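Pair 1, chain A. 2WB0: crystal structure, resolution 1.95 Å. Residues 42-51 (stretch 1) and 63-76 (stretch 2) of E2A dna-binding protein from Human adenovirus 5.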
# COMPACT_ATOMS: atom_id res chain seq x y z
N LEU A 42 -18.83 -5.07 -3.64
CA LEU A 42 -17.85 -5.72 -4.46
C LEU A 42 -16.85 -6.47 -3.55
O LEU A 42 -16.38 -7.58 -3.89
CB LEU A 42 -17.15 -4.70 -5.36
CG LEU A 42 -18.13 -3.91 -6.22
CD1 LEU A 42 -17.40 -2.91 -7.11
CD2 LEU A 42 -18.89 -4.94 -7.11
N ALA A 43 -16.55 -5.90 -2.40
CA ALA A 43 -15.73 -6.60 -1.41
C ALA A 43 -16.47 -7.88 -0.92
O ALA A 43 -15.84 -8.92 -0.68
CB ALA A 43 -15.44 -5.67 -0.24
N ALA A 44 -17.80 -7.80 -0.80
CA ALA A 44 -18.62 -8.97 -0.39
C ALA A 44 -18.60 -10.07 -1.46
O ALA A 44 -18.53 -11.27 -1.14
CB ALA A 44 -20.02 -8.54 -0.03
N VAL A 45 -18.58 -9.69 -2.74
CA VAL A 45 -18.31 -10.66 -3.78
C VAL A 45 -16.95 -11.39 -3.56
O VAL A 45 -16.83 -12.66 -3.54
CB VAL A 45 -18.33 -9.99 -5.18
CG1 VAL A 45 -17.84 -10.93 -6.24
CG2 VAL A 45 -19.79 -9.48 -5.50
N CYS A 46 -15.92 -10.57 -3.32
CA CYS A 46 -14.60 -11.14 -3.23
C CYS A 46 -14.50 -12.06 -1.98
O CYS A 46 -13.91 -13.13 -2.05
CB CYS A 46 -13.60 -9.97 -3.14
SG CYS A 46 -13.48 -9.05 -4.70
N LYS A 47 -15.03 -11.60 -0.85
CA LYS A 47 -14.92 -12.33 0.40
C LYS A 47 -15.67 -13.65 0.25
O LYS A 47 -15.21 -14.72 0.67
CB LYS A 47 -15.54 -11.50 1.55
CG LYS A 47 -15.49 -12.16 2.94
CD LYS A 47 -14.02 -12.40 3.43
CE LYS A 47 -13.89 -13.01 4.90
NZ LYS A 47 -12.47 -12.78 5.47
N THR A 48 -16.83 -13.59 -0.38
CA THR A 48 -17.58 -14.81 -0.66
C THR A 48 -16.77 -15.79 -1.54
O THR A 48 -16.70 -17.01 -1.21
CB THR A 48 -19.02 -14.52 -1.22
OG1 THR A 48 -19.65 -13.60 -0.34
CG2 THR A 48 -19.88 -15.76 -1.24
N TRP A 49 -16.12 -15.28 -2.59
CA TRP A 49 -15.32 -16.12 -3.48
C TRP A 49 -14.09 -16.74 -2.73
O TRP A 49 -13.74 -17.93 -2.89
CB TRP A 49 -14.94 -15.33 -4.73
CG TRP A 49 -13.94 -16.00 -5.67
CD1 TRP A 49 -14.25 -16.85 -6.69
CD2 TRP A 49 -12.53 -15.79 -5.74
NE1 TRP A 49 -13.11 -17.22 -7.37
CE2 TRP A 49 -12.04 -16.57 -6.83
CE3 TRP A 49 -11.61 -15.04 -4.98
CZ2 TRP A 49 -10.66 -16.64 -7.17
CZ3 TRP A 49 -10.24 -15.09 -5.34
CH2 TRP A 49 -9.78 -15.88 -6.43
N LEU A 50 -13.48 -15.94 -1.86
CA LEU A 50 -12.41 -16.41 -0.97
C LEU A 50 -12.89 -17.54 -0.03
O LEU A 50 -12.27 -18.59 0.02
CB LEU A 50 -11.93 -15.25 -0.16
CG LEU A 50 -10.61 -14.51 -0.39
CD1 LEU A 50 -9.70 -14.81 -1.65
CD2 LEU A 50 -10.66 -13.05 0.11
N ASN A 51 -13.97 -17.28 0.72
CA ASN A 51 -14.59 -18.22 1.63
C ASN A 51 -14.84 -19.55 0.93
O ASN A 51 -14.87 -20.61 1.58
CB ASN A 51 -15.94 -17.70 2.08
CG ASN A 51 -15.85 -16.70 3.25
OD1 ASN A 51 -16.88 -16.18 3.72
ND2 ASN A 51 -14.65 -16.44 3.72
N SER A 63 -4.31 -7.34 7.39
CA SER A 63 -5.58 -7.66 8.06
C SER A 63 -6.56 -8.20 7.07
O SER A 63 -6.52 -7.83 5.86
CB SER A 63 -6.16 -6.47 8.77
OG SER A 63 -6.87 -5.69 7.88
N ASN A 64 -7.42 -9.11 7.52
CA ASN A 64 -8.43 -9.72 6.60
C ASN A 64 -9.28 -8.67 5.91
O ASN A 64 -9.55 -8.75 4.72
CB ASN A 64 -9.40 -10.68 7.35
CG ASN A 64 -8.68 -11.94 7.94
OD1 ASN A 64 -7.69 -12.40 7.41
ND2 ASN A 64 -9.23 -12.49 9.08
N LYS A 65 -9.68 -7.66 6.67
CA LYS A 65 -10.51 -6.58 6.17
C LYS A 65 -9.80 -5.83 5.08
O LYS A 65 -10.40 -5.53 4.03
CB LYS A 65 -10.85 -5.62 7.32
CG LYS A 65 -11.61 -4.38 6.86
CD LYS A 65 -11.73 -3.41 8.07
CE LYS A 65 -11.80 -1.94 7.66
NZ LYS A 65 -11.80 -1.03 8.89
N THR A 66 -8.51 -5.52 5.31
CA THR A 66 -7.79 -4.74 4.33
C THR A 66 -7.60 -5.58 3.07
O THR A 66 -7.70 -5.05 2.00
CB THR A 66 -6.41 -4.25 4.80
OG1 THR A 66 -6.57 -3.52 6.03
CG2 THR A 66 -5.82 -3.29 3.73
N PHE A 67 -7.30 -6.87 3.21
CA PHE A 67 -7.12 -7.70 2.01
C PHE A 67 -8.42 -7.68 1.11
O PHE A 67 -8.39 -7.44 -0.13
CB PHE A 67 -6.74 -9.14 2.40
CG PHE A 67 -6.46 -10.01 1.23
CD1 PHE A 67 -5.27 -9.85 0.53
CD2 PHE A 67 -7.40 -10.94 0.79
CE1 PHE A 67 -4.96 -10.61 -0.61
CE2 PHE A 67 -7.10 -11.74 -0.29
CZ PHE A 67 -5.87 -11.52 -1.04
N VAL A 68 -9.55 -7.92 1.75
CA VAL A 68 -10.84 -7.95 1.04
C VAL A 68 -11.22 -6.59 0.43
O VAL A 68 -11.79 -6.50 -0.69
CB VAL A 68 -11.94 -8.48 2.02
CG1 VAL A 68 -13.31 -8.24 1.46
CG2 VAL A 68 -11.68 -9.94 2.29
N THR A 69 -10.97 -5.54 1.19
CA THR A 69 -11.21 -4.17 0.67
C THR A 69 -10.38 -3.88 -0.56
O THR A 69 -10.88 -3.28 -1.53
CB THR A 69 -10.89 -3.16 1.75
OG1 THR A 69 -11.87 -3.36 2.77
CG2 THR A 69 -10.97 -1.69 1.17
N MET A 70 -9.12 -4.32 -0.56
CA MET A 70 -8.32 -4.07 -1.73
C MET A 70 -8.80 -4.92 -2.89
O MET A 70 -8.81 -4.45 -4.02
CB MET A 70 -6.82 -4.24 -1.49
CG MET A 70 -6.22 -3.22 -0.52
SD MET A 70 -6.57 -1.46 -0.91
CE MET A 70 -5.74 -1.45 -2.49
N MET A 71 -9.11 -6.19 -2.67
CA MET A 71 -9.70 -6.94 -3.76
C MET A 71 -10.94 -6.19 -4.32
O MET A 71 -11.15 -6.14 -5.54
CB MET A 71 -10.17 -8.29 -3.23
CG MET A 71 -9.03 -9.31 -3.08
SD MET A 71 -9.63 -10.97 -2.67
CE MET A 71 -10.06 -11.50 -4.26
N GLY A 72 -11.74 -5.66 -3.41
CA GLY A 72 -12.92 -4.86 -3.80
C GLY A 72 -12.58 -3.71 -4.73
O GLY A 72 -13.25 -3.48 -5.75
N ARG A 73 -11.54 -2.97 -4.40
CA ARG A 73 -11.13 -1.90 -5.27
C ARG A 73 -10.64 -2.40 -6.64
O ARG A 73 -10.85 -1.73 -7.68
CB ARG A 73 -9.99 -1.12 -4.60
CG ARG A 73 -10.36 -0.39 -3.25
CD ARG A 73 -9.16 0.55 -2.90
NE ARG A 73 -9.10 1.08 -1.49
CZ ARG A 73 -8.06 1.74 -0.94
NH1 ARG A 73 -6.87 1.89 -1.59
NH2 ARG A 73 -8.19 2.22 0.32
N PHE A 74 -9.93 -3.52 -6.64
CA PHE A 74 -9.45 -4.03 -7.92
C PHE A 74 -10.61 -4.53 -8.75
O PHE A 74 -10.62 -4.33 -9.94
CB PHE A 74 -8.42 -5.13 -7.70
CG PHE A 74 -7.13 -4.61 -7.18
CD1 PHE A 74 -6.51 -3.52 -7.79
CD2 PHE A 74 -6.54 -5.19 -6.02
CE1 PHE A 74 -5.30 -3.01 -7.34
CE2 PHE A 74 -5.31 -4.69 -5.57
CZ PHE A 74 -4.68 -3.63 -6.20
N LEU A 75 -11.58 -5.17 -8.12
CA LEU A 75 -12.75 -5.66 -8.82
C LEU A 75 -13.52 -4.46 -9.40
O LEU A 75 -13.89 -4.42 -10.58
CB LEU A 75 -13.66 -6.35 -7.82
CG LEU A 75 -14.62 -7.46 -8.32
CD1 LEU A 75 -15.85 -7.72 -7.49
CD2 LEU A 75 -14.78 -7.79 -9.86
N GLN A 76 -13.72 -3.47 -8.56
CA GLN A 76 -14.22 -2.19 -9.03
C GLN A 76 -13.50 -1.65 -10.25
O GLN A 76 -14.13 -1.20 -11.21
CB GLN A 76 -14.21 -1.14 -7.89
CG GLN A 76 -15.11 0.10 -8.31
CD GLN A 76 -14.98 1.26 -7.38
OE1 GLN A 76 -15.98 1.81 -6.89
NE2 GLN A 76 -13.78 1.61 -7.09
O HOH W 1 -10.33 -11.80 4.67

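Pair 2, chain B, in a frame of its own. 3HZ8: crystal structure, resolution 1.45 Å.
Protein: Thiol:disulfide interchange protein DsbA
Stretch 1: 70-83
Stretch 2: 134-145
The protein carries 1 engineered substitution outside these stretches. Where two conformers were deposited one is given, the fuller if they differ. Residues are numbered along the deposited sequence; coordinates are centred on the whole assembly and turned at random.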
# COMPACT_ATOMS: atom_id res chain seq x y z
N MET B 70 -8.60 2.44 14.08
CA MET B 70 -7.61 2.37 13.00
C MET B 70 -8.02 3.18 11.77
O MET B 70 -7.18 3.43 10.89
CB MET B 70 -7.32 0.90 12.65
CG MET B 70 -6.06 0.66 11.82
SD MET B 70 -5.68 -1.10 11.57
CE MET B 70 -5.24 -1.63 13.25
N LEU B 71 -9.28 3.58 11.71
CA LEU B 71 -9.78 4.38 10.59
C LEU B 71 -8.99 5.68 10.42
O LEU B 71 -8.77 6.11 9.30
CB LEU B 71 -11.29 4.65 10.71
CG LEU B 71 -12.00 5.19 9.46
CD1 LEU B 71 -11.90 4.21 8.30
CD2 LEU B 71 -13.45 5.51 9.76
N THR B 72 -8.57 6.29 11.53
CA THR B 72 -7.77 7.52 11.47
C THR B 72 -6.45 7.32 10.70
O THR B 72 -6.02 8.18 9.92
CB THR B 72 -7.51 8.08 12.89
OG1 THR B 72 -8.76 8.44 13.48
CG2 THR B 72 -6.57 9.31 12.85
N LEU B 73 -5.83 6.16 10.91
CA LEU B 73 -4.60 5.85 10.20
C LEU B 73 -4.85 5.62 8.72
O LEU B 73 -4.04 5.99 7.89
CB LEU B 73 -3.91 4.62 10.81
CG LEU B 73 -3.37 4.77 12.24
CD1 LEU B 73 -2.80 3.44 12.76
CD2 LEU B 73 -2.34 5.93 12.34
N ALA B 74 -5.97 4.98 8.39
CA ALA B 74 -6.36 4.84 6.99
C ALA B 74 -6.64 6.21 6.34
O ALA B 74 -6.26 6.43 5.18
CB ALA B 74 -7.55 3.90 6.86
N ARG B 75 -7.27 7.13 7.08
CA ARG B 75 -7.48 8.49 6.57
C ARG B 75 -6.16 9.22 6.33
O ARG B 75 -6.03 9.97 5.36
CB ARG B 75 -8.37 9.29 7.52
CG ARG B 75 -9.00 10.49 6.83
CD ARG B 75 -10.06 11.20 7.66
NE ARG B 75 -10.69 12.22 6.84
CZ ARG B 75 -11.62 13.07 7.27
NH1 ARG B 75 -12.04 13.03 8.52
NH2 ARG B 75 -12.13 13.97 6.42
N LEU B 76 -5.18 9.01 7.22
CA LEU B 76 -3.81 9.50 6.98
C LEU B 76 -3.22 8.93 5.70
O LEU B 76 -2.63 9.67 4.92
CB LEU B 76 -2.90 9.19 8.17
CG LEU B 76 -1.42 9.56 8.02
CD1 LEU B 76 -1.25 11.03 7.61
CD2 LEU B 76 -0.63 9.22 9.26
N ALA B 77 -3.33 7.61 5.51
CA ALA B 77 -2.80 6.97 4.30
C ALA B 77 -3.46 7.59 3.06
O ALA B 77 -2.77 7.91 2.06
CB ALA B 77 -3.02 5.47 4.34
N ALA B 78 -4.77 7.78 3.13
CA ALA B 78 -5.53 8.42 2.06
C ALA B 78 -4.97 9.81 1.79
O ALA B 78 -4.69 10.16 0.64
CB ALA B 78 -6.99 8.49 2.43
N ALA B 79 -4.77 10.59 2.85
CA ALA B 79 -4.28 11.96 2.70
C ALA B 79 -2.88 12.03 2.06
O ALA B 79 -2.60 12.94 1.26
CB ALA B 79 -4.26 12.64 4.07
N VAL B 80 -2.01 11.10 2.43
CA VAL B 80 -0.65 11.03 1.86
C VAL B 80 -0.76 10.73 0.37
O VAL B 80 -0.07 11.34 -0.45
CB VAL B 80 0.20 9.94 2.56
CG1 VAL B 80 1.48 9.60 1.76
CG2 VAL B 80 0.53 10.37 3.98
N ASP B 81 -1.62 9.78 0.02
CA ASP B 81 -1.82 9.43 -1.38
C ASP B 81 -2.27 10.65 -2.18
O ASP B 81 -1.76 10.89 -3.29
CB ASP B 81 -2.84 8.30 -1.50
CG ASP B 81 -2.35 7.18 -2.38
OD1 ASP B 81 -1.27 7.33 -3.01
OD2 ASP B 81 -3.05 6.15 -2.43
N MET B 82 -3.19 11.43 -1.60
CA MET B 82 -3.76 12.62 -2.22
C MET B 82 -2.74 13.76 -2.36
O MET B 82 -2.27 14.08 -3.45
CB MET B 82 -4.96 13.12 -1.38
CG MET B 82 -6.16 12.18 -1.32
SD MET B 82 -7.42 12.58 -0.09
CE MET B 82 -7.79 14.28 -0.54
N ALA B 83 -2.41 14.36 -1.23
CA ALA B 83 -1.62 15.58 -1.19
C ALA B 83 -0.12 15.38 -1.39
O ALA B 83 0.60 16.33 -1.73
CB ALA B 83 -1.86 16.28 0.11
N PRO B 134 -13.34 15.75 2.37
CA PRO B 134 -14.20 14.58 2.30
C PRO B 134 -13.60 13.41 1.50
O PRO B 134 -13.96 12.28 1.80
CB PRO B 134 -15.46 15.10 1.59
CG PRO B 134 -15.42 16.58 1.78
CD PRO B 134 -13.97 16.93 1.75
N GLU B 135 -12.74 13.69 0.51
CA GLU B 135 -12.05 12.64 -0.29
C GLU B 135 -11.37 11.62 0.63
O GLU B 135 -11.58 10.41 0.48
CB GLU B 135 -11.07 13.24 -1.34
CG GLU B 135 -10.42 12.21 -2.32
CD GLU B 135 -9.36 12.78 -3.30
OE1 GLU B 135 -9.45 13.96 -3.70
OE2 GLU B 135 -8.42 12.03 -3.69
N SER B 136 -10.62 12.11 1.62
CA SER B 136 -9.89 11.21 2.54
C SER B 136 -10.81 10.32 3.40
O SER B 136 -10.48 9.16 3.68
CB SER B 136 -8.88 11.97 3.39
OG SER B 136 -9.51 12.75 4.39
N GLN B 137 -11.97 10.84 3.80
CA GLN B 137 -12.93 10.05 4.56
C GLN B 137 -13.48 8.90 3.71
O GLN B 137 -13.72 7.80 4.21
CB GLN B 137 -14.08 10.94 5.08
CG GLN B 137 -15.08 10.22 5.99
CD GLN B 137 -16.02 11.15 6.76
OE1 GLN B 137 -15.69 12.31 7.04
NE2 GLN B 137 -17.19 10.64 7.13
N ALA B 138 -13.66 9.17 2.42
CA ALA B 138 -14.17 8.15 1.50
C ALA B 138 -13.07 7.19 1.03
O ALA B 138 -13.37 6.02 0.78
CB ALA B 138 -14.88 8.80 0.34
N ARG B 139 -11.84 7.67 0.87
CA ARG B 139 -10.69 6.77 0.64
C ARG B 139 -10.53 5.78 1.84
O ARG B 139 -10.28 4.59 1.63
CB ARG B 139 -9.39 7.53 0.33
CG ARG B 139 -9.17 8.04 -1.14
CD ARG B 139 -7.94 8.95 -1.15
NE ARG B 139 -7.62 9.67 -2.39
CZ ARG B 139 -6.65 9.33 -3.23
NH1 ARG B 139 -5.94 8.23 -3.00
NH2 ARG B 139 -6.39 10.08 -4.30
N ALA B 140 -10.69 6.27 3.07
CA ALA B 140 -10.53 5.43 4.28
C ALA B 140 -11.64 4.39 4.47
O ALA B 140 -11.37 3.24 4.88
CB ALA B 140 -10.42 6.32 5.54
N ASP B 141 -12.89 4.79 4.20
CA ASP B 141 -14.04 3.89 4.22
C ASP B 141 -13.85 2.73 3.26
O ASP B 141 -14.21 1.58 3.55
CB ASP B 141 -15.28 4.68 3.82
CG ASP B 141 -15.66 5.73 4.83
OD1 ASP B 141 -15.07 5.75 5.92
OD2 ASP B 141 -16.56 6.54 4.53
N LYS B 142 -13.31 3.05 2.09
CA LYS B 142 -13.03 2.04 1.06
C LYS B 142 -11.94 1.07 1.56
O LYS B 142 -12.01 -0.13 1.31
CB LYS B 142 -12.63 2.71 -0.26
CG LYS B 142 -12.23 1.77 -1.41
CD LYS B 142 -13.39 0.93 -1.92
CE LYS B 142 -12.97 0.06 -3.11
NZ LYS B 142 -14.07 -0.85 -3.49
N MET B 143 -10.92 1.59 2.25
CA MET B 143 -9.89 0.70 2.82
C MET B 143 -10.48 -0.29 3.81
O MET B 143 -10.11 -1.47 3.82
CB MET B 143 -8.78 1.54 3.46
CG MET B 143 -8.01 2.39 2.47
SD MET B 143 -6.74 3.37 3.26
CE MET B 143 -6.26 4.50 1.94
N GLN B 144 -11.41 0.16 4.65
CA GLN B 144 -12.06 -0.76 5.56
C GLN B 144 -12.87 -1.82 4.82
O GLN B 144 -12.81 -3.00 5.16
CB GLN B 144 -12.96 -0.04 6.56
CG GLN B 144 -13.53 -0.98 7.60
CD GLN B 144 -14.31 -0.27 8.69
OE1 GLN B 144 -14.23 0.95 8.84
NE2 GLN B 144 -15.05 -1.04 9.46
N GLU B 145 -13.63 -1.37 3.81
CA GLU B 145 -14.40 -2.28 2.96
C GLU B 145 -13.51 -3.35 2.31
O GLU B 145 -13.87 -4.51 2.31
CB GLU B 145 -15.19 -1.50 1.92
CG GLU B 145 -16.09 -2.36 1.02
CD GLU B 145 -15.48 -2.64 -0.35
OE1 GLU B 145 -15.31 -1.68 -1.13
OE2 GLU B 145 -15.16 -3.83 -0.64
O HOH W 2 -14.76 14.71 6.86
O HOH W 3 -6.08 6.05 -1.33

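Two helices cross in both pairs at nearly the same angle, 117° in pair 1 and 121° in pair 2, with axes 7.8 and 7.9 Å apart at closest approach. Fourteen central residues superpose with an RMSD of 0.5 Å, so the backbone poses one problem and the side chains give two answers.

Small residues lie at the crossing. In pair 1, Gly72(A) lets the backbones come close: its CA lies 4.1 Å from CA of Ala43(A), and a CB there would stand only 3.3 Å from the Ala43(A) CB. Its match, Ala140(B), does carry a methyl, and the matching CA atoms, of Arg75(B) and Ala140(B), are 4.9 Å apart. The Ala140(B) CB packs 3.6 Å from N of Arg75(B) and 4.0 Å from CB of Ala74(B).

Ala43(A) matches Arg75(B), and here the chemistry diverges sharply. The alanine CB meets CG1 of Val68(A) at 3.7 Å. The arginine leaves its helix sideways, then brings its end across, NE donating a 2.8 Å hydrogen bond to OG of Ser136(B), the residue matching Val68(A). A water extends this polar link, accepting from NH2 of Arg75(B) and donating to OE1 of Gln137(B). Pair 1 has no direct hydrogen bond between its two stretches.

At the next inward position, Cys46(A) places SG 3.7 Å from CB of Met71(A) and 3.9 Å from CD1 of Leu75(A). Ala78(B) is smaller and sits as a knob among Ser136(B), Arg139(B), Ala140(B) and Met143(B), its CB 3.3 Å from CB of Arg139(B). Leu75(A) and Met143(B) fill matching space: CD1 of Leu75(A) reaches CB of Leu42(A) at 3.9 Å, while SD of Met143(B) lies 3.7 Å from CB of Ala74(B), the smaller residue matching Leu42(A).

Further along, Met71(A) matches Arg139(B). The methionine makes apolar contacts, with CE 3.8 Å from CZ3 of Trp49(A) and SD 3.6 Å from CD2 of Leu50(A). The arginine answers their matches, Asp81(B) and Met82(B), differently: NH1 forms a long salt bridge, 3.6 Å, to OD2 of Asp81(B), supplemented by a bridging water, while CG of Met82(B) lies over one guanidinium face, 3.1 Å from NE. Within its own helix, NE of Arg139(B) also salt-bridges OE2 of Glu135(B) at 2.8 Å.

The rule to take away is that one side of the closest approach, Gly72(A) or Ala140(B), is small, while its partner may be Ala43(A) or an arginine whose side chain leaves sideways; around it, either apolar packing or a long polar side chain can span the gap.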